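Local coordinates for aldehyde dehydrogenase (Burkholderia cenocepacia, PDB 4O6R), which probably oxidises aldehydes with NAD(P)+ as cofactor and binds AMP in a nucleotide pocket, at residues D109-F120 and F158-P169; L254-N262 and R385-G393. One frame throughout, in Å; residues are numbered along the deposited sequence. Where two conformers were deposited one is given.

Contact 1 of 2, residues D109-F120 and F158-P169. With NO3 (nitrate ion), chain F.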
loop_
_atom_site.group_PDB
_atom_site.type_symbol
_atom_site.label_atom_id
_atom_site.label_comp_id
_atom_site.label_asym_id
_atom_site.label_seq_id
_atom_site.Cartn_x
_atom_site.Cartn_y
_atom_site.Cartn_z
ATOM N N ASP A 109 -12.544 28.974 -3.983
ATOM C CA ASP A 109 -11.329 29.225 -3.203
ATOM C C ASP A 109 -11.465 28.749 -1.733
ATOM O O ASP A 109 -10.623 27.971 -1.225
ATOM C CB ASP A 109 -10.892 30.697 -3.217
ATOM C CG ASP A 109 -10.462 31.220 -4.607
ATOM O OD1 ASP A 109 -9.873 30.462 -5.422
ATOM O OD2 ASP A 109 -10.695 32.432 -4.869
ATOM N N VAL A 110 -12.487 29.218 -1.028
ATOM C CA VAL A 110 -12.605 28.848 0.369
ATOM C C VAL A 110 -12.916 27.330 0.570
ATOM O O VAL A 110 -12.192 26.666 1.283
ATOM C CB VAL A 110 -13.612 29.752 1.129
ATOM C CG1 VAL A 110 -13.831 29.249 2.534
ATOM C CG2 VAL A 110 -13.117 31.189 1.159
ATOM N N PRO A 111 -13.951 26.783 -0.091
ATOM C CA PRO A 111 -14.267 25.359 0.065
ATOM C C PRO A 111 -13.105 24.420 -0.294
ATOM O O PRO A 111 -12.892 23.443 0.404
ATOM C CB PRO A 111 -15.429 25.145 -0.922
ATOM C CG PRO A 111 -16.075 26.478 -1.022
ATOM C CD PRO A 111 -14.941 27.469 -0.944
ATOM N N ARG A 112 -12.352 24.725 -1.344
ATOM C CA ARG A 112 -11.249 23.838 -1.749
ATOM C C ARG A 112 -10.158 23.856 -0.700
ATOM O O ARG A 112 -9.547 22.837 -0.414
ATOM C CB ARG A 112 -10.676 24.223 -3.114
ATOM C CG ARG A 112 -11.463 23.720 -4.338
ATOM C CD ARG A 112 -11.110 24.595 -5.529
ATOM N NE ARG A 112 -11.127 23.944 -6.817
ATOM C CZ ARG A 112 -10.602 24.443 -7.941
ATOM N NH1 ARG A 112 -9.981 25.619 -7.958
ATOM N NH2 ARG A 112 -10.708 23.756 -9.072
ATOM N N THR A 113 -9.916 25.032 -0.116
ATOM C CA THR A 113 -8.921 25.190 0.938
ATOM C C THR A 113 -9.333 24.410 2.164
ATOM O O THR A 113 -8.556 23.636 2.680
ATOM C CB THR A 113 -8.717 26.684 1.290
ATOM O OG1 THR A 113 -8.402 27.406 0.099
ATOM C CG2 THR A 113 -7.601 26.866 2.264
ATOM N N ALA A 114 -10.571 24.590 2.616
ATOM C CA ALA A 114 -11.086 23.807 3.741
ATOM C C ALA A 114 -11.011 22.280 3.491
ATOM O O ALA A 114 -10.572 21.516 4.350
ATOM C CB ALA A 114 -12.498 24.242 4.078
ATOM N N ALA A 115 -11.439 21.859 2.319
ATOM C CA ALA A 115 -11.463 20.448 1.956
ATOM C C ALA A 115 -10.077 19.835 1.991
ATOM O O ALA A 115 -9.902 18.706 2.444
ATOM C CB ALA A 115 -12.066 20.264 0.573
ATOM N N CYS A 116 -9.085 20.579 1.528
ATOM C CA CYS A 116 -7.718 20.070 1.499
ATOM C C CYS A 116 -7.125 19.966 2.901
ATOM O O CYS A 116 -6.528 18.959 3.225
ATOM C CB CYS A 116 -6.840 20.930 0.595
ATOM S SG CYS A 116 -5.174 20.249 0.328
ATOM N N PHE A 117 -7.310 20.992 3.751
ATOM C CA PHE A 117 -6.857 20.875 5.121
ATOM C C PHE A 117 -7.602 19.712 5.805
ATOM O O PHE A 117 -6.990 18.983 6.565
ATOM C CB PHE A 117 -7.049 22.171 5.904
ATOM C CG PHE A 117 -5.937 23.181 5.698
ATOM C CD1 PHE A 117 -4.627 22.883 6.041
ATOM C CD2 PHE A 117 -6.219 24.449 5.202
ATOM C CE1 PHE A 117 -3.624 23.826 5.874
ATOM C CE2 PHE A 117 -5.205 25.391 5.042
ATOM C CZ PHE A 117 -3.906 25.073 5.388
ATOM N N ARG A 118 -8.898 19.545 5.534
ATOM C CA ARG A 118 -9.644 18.473 6.187
ATOM C C ARG A 118 -9.110 17.110 5.741
ATOM O O ARG A 118 -8.886 16.250 6.577
ATOM C CB ARG A 118 -11.138 18.581 5.952
ATOM C CG ARG A 118 -11.926 17.453 6.588
ATOM C CD ARG A 118 -13.413 17.731 6.554
ATOM N NE ARG A 118 -13.754 18.940 7.305
ATOM C CZ ARG A 118 -14.241 20.064 6.786
ATOM N NH1 ARG A 118 -14.465 20.180 5.484
ATOM N NH2 ARG A 118 -14.545 21.086 7.605
ATOM N N TYR A 119 -8.864 16.947 4.435
ATOM C CA TYR A 119 -8.281 15.696 3.921
ATOM C C TYR A 119 -6.993 15.362 4.685
ATOM O O TYR A 119 -6.829 14.257 5.183
ATOM C CB TYR A 119 -8.008 15.792 2.421
ATOM C CG TYR A 119 -7.404 14.546 1.835
ATOM C CD1 TYR A 119 -8.209 13.533 1.341
ATOM C CD2 TYR A 119 -6.026 14.379 1.769
ATOM C CE1 TYR A 119 -7.679 12.395 0.771
ATOM C CE2 TYR A 119 -5.475 13.231 1.179
ATOM C CZ TYR A 119 -6.309 12.238 0.701
ATOM O OH TYR A 119 -5.785 11.083 0.125
ATOM N N PHE A 120 -6.078 16.329 4.752
ATOM C CA PHE A 120 -4.807 16.119 5.420
ATOM C C PHE A 120 -4.883 15.950 6.920
ATOM O O PHE A 120 -4.090 15.205 7.490
ATOM C CB PHE A 120 -3.730 17.125 4.963
ATOM C CG PHE A 120 -3.230 16.787 3.617
ATOM C CD1 PHE A 120 -2.416 15.705 3.462
ATOM C CD2 PHE A 120 -3.766 17.385 2.490
ATOM C CE1 PHE A 120 -2.043 15.271 2.224
ATOM C CE2 PHE A 120 -3.360 16.977 1.235
ATOM C CZ PHE A 120 -2.494 15.918 1.101
ATOM N N PHE A 158 -3.730 31.410 -6.806
ATOM C CA PHE A 158 -4.678 30.771 -5.889
ATOM C C PHE A 158 -4.064 30.815 -4.499
ATOM O O PHE A 158 -3.782 29.788 -3.903
ATOM C CB PHE A 158 -4.939 29.316 -6.291
ATOM C CG PHE A 158 -5.764 29.136 -7.551
ATOM C CD1 PHE A 158 -7.113 29.462 -7.562
ATOM C CD2 PHE A 158 -5.212 28.561 -8.685
ATOM C CE1 PHE A 158 -7.892 29.249 -8.684
ATOM C CE2 PHE A 158 -5.984 28.329 -9.818
ATOM C CZ PHE A 158 -7.325 28.675 -9.824
ATOM N N PRO A 159 -3.818 32.022 -3.972
ATOM C CA PRO A 159 -3.047 32.081 -2.736
ATOM C C PRO A 159 -3.703 31.386 -1.563
ATOM O O PRO A 159 -3.005 30.707 -0.804
ATOM C CB PRO A 159 -2.866 33.575 -2.468
ATOM C CG PRO A 159 -3.765 34.285 -3.406
ATOM C CD PRO A 159 -4.125 33.353 -4.520
ATOM N N LEU A 160 -5.005 31.545 -1.403
ATOM C CA LEU A 160 -5.681 30.884 -0.286
ATOM C C LEU A 160 -5.604 29.371 -0.454
ATOM O O LEU A 160 -5.187 28.650 0.451
ATOM C CB LEU A 160 -7.136 31.337 -0.190
ATOM C CG LEU A 160 -7.995 30.749 0.925
ATOM C CD1 LEU A 160 -7.377 31.039 2.287
ATOM C CD2 LEU A 160 -9.411 31.292 0.845
ATOM N N MET A 161 -5.956 28.877 -1.631
ATOM C CA MET A 161 -5.953 27.430 -1.866
ATOM C C MET A 161 -4.556 26.838 -1.677
ATOM O O MET A 161 -4.413 25.741 -1.134
ATOM C CB MET A 161 -6.485 27.125 -3.259
ATOM C CG MET A 161 -7.255 25.828 -3.388
ATOM S SD MET A 161 -7.998 25.771 -5.041
ATOM C CE MET A 161 -6.489 25.800 -6.047
ATOM N N PHE A 162 -3.536 27.569 -2.111
ATOM C CA PHE A 162 -2.160 27.086 -1.977
ATOM C C PHE A 162 -1.722 26.914 -0.544
ATOM O O PHE A 162 -0.865 26.068 -0.290
ATOM C CB PHE A 162 -1.150 27.995 -2.693
ATOM C CG PHE A 162 -1.204 27.906 -4.188
ATOM C CD1 PHE A 162 -1.512 26.734 -4.817
ATOM C CD2 PHE A 162 -0.912 29.009 -4.950
ATOM C CE1 PHE A 162 -1.572 26.670 -6.195
ATOM C CE2 PHE A 162 -0.938 28.946 -6.310
ATOM C CZ PHE A 162 -1.260 27.779 -6.944
ATOM N N THR A 163 -2.279 27.688 0.397
ATOM C CA THR A 163 -1.957 27.449 1.817
ATOM C C THR A 163 -2.241 26.014 2.197
ATOM O O THR A 163 -1.443 25.372 2.893
ATOM C CB THR A 163 -2.684 28.388 2.823
ATOM O OG1 THR A 163 -4.098 28.155 2.846
ATOM C CG2 THR A 163 -2.413 29.850 2.488
ATOM N N SER A 164 -3.385 25.513 1.751
ATOM C CA SER A 164 -3.799 24.149 2.049
ATOM C C SER A 164 -3.012 23.121 1.242
ATOM O O SER A 164 -2.580 22.106 1.791
ATOM C CB SER A 164 -5.295 23.975 1.835
ATOM O OG SER A 164 -5.652 23.994 0.452
ATOM N N TRP A 165 -2.797 23.363 -0.043
ATOM C CA TRP A 165 -2.067 22.375 -0.860
ATOM C C TRP A 165 -0.637 22.133 -0.351
ATOM O O TRP A 165 -0.136 21.017 -0.353
ATOM C CB TRP A 165 -1.995 22.832 -2.306
ATOM C CG TRP A 165 -3.271 22.772 -3.060
ATOM C CD1 TRP A 165 -4.550 22.715 -2.566
ATOM C CD2 TRP A 165 -3.396 22.798 -4.478
ATOM N NE1 TRP A 165 -5.464 22.695 -3.606
ATOM C CE2 TRP A 165 -4.775 22.749 -4.785
ATOM C CE3 TRP A 165 -2.462 22.796 -5.528
ATOM C CZ2 TRP A 165 -5.246 22.693 -6.111
ATOM C CZ3 TRP A 165 -2.936 22.768 -6.855
ATOM C CH2 TRP A 165 -4.311 22.718 -7.122
ATOM N N LYS A 166 0.005 23.216 0.060
ATOM C CA LYS A 166 1.352 23.184 0.606
ATOM C C LYS A 166 1.436 22.696 2.045
ATOM O O LYS A 166 2.165 21.739 2.366
ATOM C CB LYS A 166 1.921 24.585 0.570
ATOM C CG LYS A 166 2.162 25.102 -0.817
ATOM C CD LYS A 166 3.307 24.386 -1.456
ATOM C CE LYS A 166 2.923 24.018 -2.850
ATOM N NZ LYS A 166 3.933 23.100 -3.445
ATOM N N MET A 167 0.700 23.365 2.916
ATOM C CA MET A 167 0.858 23.141 4.330
ATOM C C MET A 167 0.128 21.913 4.836
ATOM O O MET A 167 0.563 21.326 5.823
ATOM C CB MET A 167 0.465 24.377 5.141
ATOM C CG MET A 167 1.373 25.554 4.823
ATOM S SD MET A 167 1.318 26.861 6.073
ATOM C CE MET A 167 -0.184 27.718 5.580
ATOM N N GLY A 168 -0.955 21.522 4.174
ATOM C CA GLY A 168 -1.665 20.303 4.581
ATOM C C GLY A 168 -0.758 19.076 4.727
ATOM O O GLY A 168 -0.630 18.534 5.823
ATOM N N PRO A 169 -0.114 18.645 3.635
ATOM C CA PRO A 169 0.715 17.475 3.769
ATOM C C PRO A 169 1.954 17.713 4.613
ATOM O O PRO A 169 2.342 16.822 5.356
ATOM C CB PRO A 169 1.077 17.115 2.316
ATOM C CG PRO A 169 0.872 18.338 1.520
ATOM C CD PRO A 169 -0.248 19.061 2.223
HETATM N N NO3 F . -7.885 25.328 -10.785
HETATM O O1 NO3 F . -7.312 24.712 -9.881
HETATM O O2 NO3 F . -9.239 25.609 -10.723
HETATM O O3 NO3 F . -7.184 25.782 -11.897
HETATM O O HOH W 1 -7.122 30.785 -3.824
HETATM O O HOH W 2 -8.230 21.370 -2.707
#
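Thr113 and Phe117, one turn apart on helix 109-120, pack as knobs into holes of helix 159-169. The two segments run almost parallel, 9° between their directions and their axes 8.1 Å apart. Helix 159-172 is the crossover between the parallel strands 138-153 and 176-180, a beta-alpha-beta unit of the probable cofactor-binding domain, and helix 102-123 packs on it. Thr113 sits among Leu160, Met161, Thr163 and Ser164; its CG2 lies 3.7 Å from Ser164 CB. Phe117 sits among Thr163, Ser164, Met167 and Gly168. Its ring carries Ser164 CA over one face, a CH-pi contact offset toward the rim, while Met167 CB meets the edge. Farther along, Pro169 CD lies over the centre of the Phe120 ring, 3.8 Å from the centroid, with Tyr119 over the opposite face. At the other end Arg112 NH1 and NH2 both donate to O2 of a nitrate, probably from the crystallisation liquor, that is also held by Lys448. Asp109 OD1 meets the edge of the Phe158 ring, the planes 72° apart, and its OD2 bonds to His100. Water 2 bridges Arg112 O and Trp165 NE1.

Behind this shell the hydroxyls turn back to their own helices. With OG between the backbone N and the carbonyl carbon (chi1 71°), Ser164 OG donates to Met161 O at 2.7 Å, on a lone pair. Helix 69-85 packs against Phe117 too, through Leu76, Leu79 and Ile83. Thr113 OG1 donates to Asp109 O at 2.6 Å, and Thr113 N reaches that same oxygen from the other face of the carbonyl plane.

Contact 2 of 2, residues L254-N262 and R385-G393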
loop_
_atom_site.group_PDB
_atom_site.type_symbol
_atom_site.label_atom_id
_atom_site.label_comp_id
_atom_site.label_asym_id
_atom_site.label_seq_id
_atom_site.Cartn_x
_atom_site.Cartn_y
_atom_site.Cartn_z
ATOM N N LEU A 254 8.934 20.923 -7.558
ATOM C CA LEU A 254 8.766 22.006 -8.547
ATOM C C LEU A 254 7.491 21.800 -9.319
ATOM O O LEU A 254 7.279 20.725 -9.874
ATOM C CB LEU A 254 9.918 22.001 -9.552
ATOM C CG LEU A 254 11.348 22.131 -9.027
ATOM C CD1 LEU A 254 12.383 21.830 -10.114
ATOM C CD2 LEU A 254 11.580 23.505 -8.429
ATOM N N GLU A 255 6.641 22.814 -9.335
ATOM C CA GLU A 255 5.487 22.843 -10.254
ATOM C C GLU A 255 5.618 24.079 -11.070
ATOM O O GLU A 255 5.464 25.191 -10.568
ATOM C CB GLU A 255 4.114 22.878 -9.572
ATOM C CG GLU A 255 2.950 22.814 -10.587
ATOM C CD GLU A 255 2.263 24.143 -10.944
ATOM O OE1 GLU A 255 2.774 24.989 -11.730
ATOM O OE2 GLU A 255 1.116 24.328 -10.501
ATOM N N LEU A 256 5.904 23.915 -12.369
ATOM C CA LEU A 256 6.498 24.985 -13.202
ATOM C C LEU A 256 5.749 25.379 -14.492
ATOM O O LEU A 256 6.379 25.742 -15.501
ATOM C CB LEU A 256 7.925 24.600 -13.603
ATOM C CG LEU A 256 8.910 24.227 -12.505
ATOM C CD1 LEU A 256 10.244 23.921 -13.161
ATOM C CD2 LEU A 256 9.047 25.357 -11.503
ATOM N N GLY A 257 4.424 25.353 -14.440
ATOM C CA GLY A 257 3.614 25.827 -15.543
ATOM C C GLY A 257 3.249 24.755 -16.554
ATOM O O GLY A 257 3.742 23.602 -16.513
ATOM N N GLY A 258 2.377 25.164 -17.473
ATOM C CA GLY A 258 1.668 24.266 -18.344
ATOM C C GLY A 258 1.234 24.995 -19.593
ATOM O O GLY A 258 1.177 26.237 -19.640
ATOM N N LYS A 259 0.941 24.239 -20.618
ATOM C CA LYS A 259 0.291 24.790 -21.786
ATOM C C LYS A 259 -0.722 23.716 -22.196
ATOM O O LYS A 259 -0.571 23.035 -23.219
ATOM C CB LYS A 259 1.299 25.086 -22.891
ATOM C CG LYS A 259 0.732 25.878 -24.067
ATOM C CD LYS A 259 0.589 27.361 -23.752
ATOM C CE LYS A 259 -0.171 28.088 -24.875
ATOM N NZ LYS A 259 -0.415 29.528 -24.595
ATOM N N GLY A 260 -1.741 23.586 -21.350
ATOM C CA GLY A 260 -2.666 22.465 -21.409
ATOM C C GLY A 260 -3.460 22.342 -22.706
ATOM O O GLY A 260 -4.120 23.310 -23.124
ATOM N N ALA A 261 -3.374 21.178 -23.363
ATOM C CA ALA A 261 -4.269 20.897 -24.474
ATOM C C ALA A 261 -5.636 20.476 -23.953
ATOM O O ALA A 261 -5.749 19.725 -22.958
ATOM C CB ALA A 261 -3.705 19.800 -25.355
ATOM N N ASN A 262 -6.664 20.946 -24.632
ATOM C CA ASN A 262 -8.059 20.568 -24.362
ATOM C C ASN A 262 -8.628 20.132 -25.699
ATOM O O ASN A 262 -8.920 20.980 -26.532
ATOM C CB ASN A 262 -8.783 21.774 -23.786
ATOM C CG ASN A 262 -10.220 21.475 -23.405
ATOM O OD1 ASN A 262 -10.625 20.319 -23.329
ATOM N ND2 ASN A 262 -10.993 22.530 -23.148
ATOM N N ARG A 385 4.111 31.299 -31.388
ATOM C CA ARG A 385 4.391 31.716 -30.022
ATOM C C ARG A 385 3.218 31.514 -29.059
ATOM O O ARG A 385 3.406 30.968 -27.968
ATOM C CB ARG A 385 4.904 33.155 -29.961
ATOM C CG ARG A 385 6.295 33.351 -30.604
ATOM C CD ARG A 385 6.925 34.710 -30.306
ATOM N NE ARG A 385 7.100 34.899 -28.869
ATOM C CZ ARG A 385 7.230 36.064 -28.232
ATOM N NH1 ARG A 385 7.212 37.222 -28.879
ATOM N NH2 ARG A 385 7.372 36.065 -26.907
ATOM N N VAL A 386 2.010 31.924 -29.446
ATOM C CA VAL A 386 0.889 31.848 -28.509
ATOM C C VAL A 386 0.364 30.429 -28.344
ATOM O O VAL A 386 -0.463 30.182 -27.471
ATOM C CB VAL A 386 -0.282 32.829 -28.789
ATOM C CG1 VAL A 386 0.181 34.269 -28.684
ATOM C CG2 VAL A 386 -0.980 32.532 -30.104
ATOM N N ALA A 387 0.839 29.520 -29.192
ATOM C CA ALA A 387 0.567 28.100 -29.081
ATOM C C ALA A 387 1.649 27.375 -28.294
ATOM O O ALA A 387 1.470 26.211 -27.994
ATOM C CB ALA A 387 0.454 27.492 -30.479
ATOM N N GLN A 388 2.750 28.056 -27.958
ATOM C CA GLN A 388 3.892 27.444 -27.270
ATOM C C GLN A 388 4.141 28.022 -25.885
ATOM O O GLN A 388 4.475 27.286 -24.957
ATOM C CB GLN A 388 5.177 27.592 -28.094
ATOM C CG GLN A 388 5.204 26.749 -29.346
ATOM C CD GLN A 388 5.356 25.269 -29.019
ATOM O OE1 GLN A 388 6.116 24.883 -28.129
ATOM N NE2 GLN A 388 4.613 24.448 -29.704
ATOM N N GLU A 389 3.968 29.328 -25.735
ATOM C CA GLU A 389 4.387 30.025 -24.537
ATOM C C GLU A 389 3.214 30.239 -23.600
ATOM O O GLU A 389 2.094 30.473 -24.050
ATOM C CB GLU A 389 5.019 31.369 -24.928
ATOM C CG GLU A 389 6.224 31.190 -25.829
ATOM C CD GLU A 389 6.836 32.495 -26.328
ATOM O OE1 GLU A 389 6.583 33.555 -25.732
ATOM O OE2 GLU A 389 7.583 32.448 -27.332
ATOM N N GLU A 390 3.470 30.174 -22.298
ATOM C CA GLU A 390 2.417 30.339 -21.298
ATOM C C GLU A 390 2.005 31.814 -21.271
ATOM O O GLU A 390 2.847 32.700 -21.070
ATOM C CB GLU A 390 2.873 29.842 -19.885
ATOM C CG GLU A 390 1.704 29.589 -18.909
ATOM C CD GLU A 390 2.049 28.777 -17.636
ATOM O OE1 GLU A 390 3.269 28.638 -17.318
ATOM O OE2 GLU A 390 1.082 28.286 -16.937
ATOM N N VAL A 391 0.737 32.089 -21.556
ATOM C CA VAL A 391 0.204 33.464 -21.501
ATOM C C VAL A 391 -0.404 33.727 -20.104
ATOM O O VAL A 391 -0.287 34.796 -19.536
ATOM C CB VAL A 391 -0.813 33.686 -22.640
ATOM C CG1 VAL A 391 -1.418 35.084 -22.595
ATOM C CG2 VAL A 391 -0.141 33.462 -23.978
ATOM N N PHE A 392 -1.049 32.718 -19.534
ATOM C CA PHE A 392 -1.502 32.763 -18.116
ATOM C C PHE A 392 -2.597 33.810 -17.932
ATOM O O PHE A 392 -2.715 34.385 -16.865
ATOM C CB PHE A 392 -0.325 33.038 -17.151
ATOM C CG PHE A 392 -0.505 32.458 -15.769
ATOM C CD1 PHE A 392 -0.505 31.095 -15.577
ATOM C CD2 PHE A 392 -0.636 33.278 -14.658
ATOM C CE1 PHE A 392 -0.637 30.546 -14.309
ATOM C CE2 PHE A 392 -0.777 32.741 -13.375
ATOM C CZ PHE A 392 -0.780 31.377 -13.202
ATOM N N GLY A 393 -3.386 34.048 -18.976
ATOM C CA GLY A 393 -4.500 35.018 -18.920
ATOM C C GLY A 393 -5.705 34.352 -19.554
ATOM O O GLY A 393 -5.623 33.156 -19.940
HETATM O O HOH W 3 -1.235 29.969 -21.958
#
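Lys259 reaches from the connection between strands 251-255 and 261-264 into the weakly bonded helix and loop of residues 385-393. Its CB points toward that segment, and CG, anti to the backbone N (chi1 -170°), passes 4.0 Å from Ala387 O. The chain bends at chi2 (78°) and then runs straight. CD comes 3.5 Å from Glu389 O, and CE lies about equally near Val386 O and Glu389 O. At the tip NZ donates to both carbonyls: to Glu389 O at 2.7 Å, tilted 32° from the carbonyl plane, and to Val386 O at 2.9 Å, from above the plane. A third bond goes to water 3, which also accepts from Val391 N. Three oxygens thus grip the buried ammonium group, and the two carbonyls probably help to stabilise its charge. Val386 O is shared with Thr397.

Glu390, extended beyond CG, reaches back to the Gly257-Gly258 backbone, where OE2 accepts a weak bond from Gly258 N, 3.4 Å away.

Gly257-Gly258-Lys259 belongs to the Glu-Leu-Gly-Gly-Lys segment characteristic of aldehyde dehydrogenases, which links the probable cofactor-binding and catalytic domains. The side chain of Glu390 lies about 9 Å from the bound AMP. It is the second glutamate of the family's Glu-Glu-Val-Phe-Gly motif, which in relatives typically holds the nicotinamide ribose, so Glu390 is probably poised at that cleft.

From the N terminus, helix 102-123 comes first, and contact 1 closes a 37-residue loop, rich in strand, by laying helix 159-172 beside it. The chain then passes through the strands and helices around the AMP site before strand 251-255 leads into contact 2. There a longer loop of 122 residues is closed when segment 385-393 returns to segment 254-262. The two closures are in series, neither nested nor crossing; the centres of contact 1 and contact 2 lie about 24 Å apart. Contact 1 lays helix 102-123 on the crossover helix of the probable cofactor-binding sheet, whereas contact 2 ties the passage from that sheet to the seven-stranded one onto the segment preceding strand 395-401.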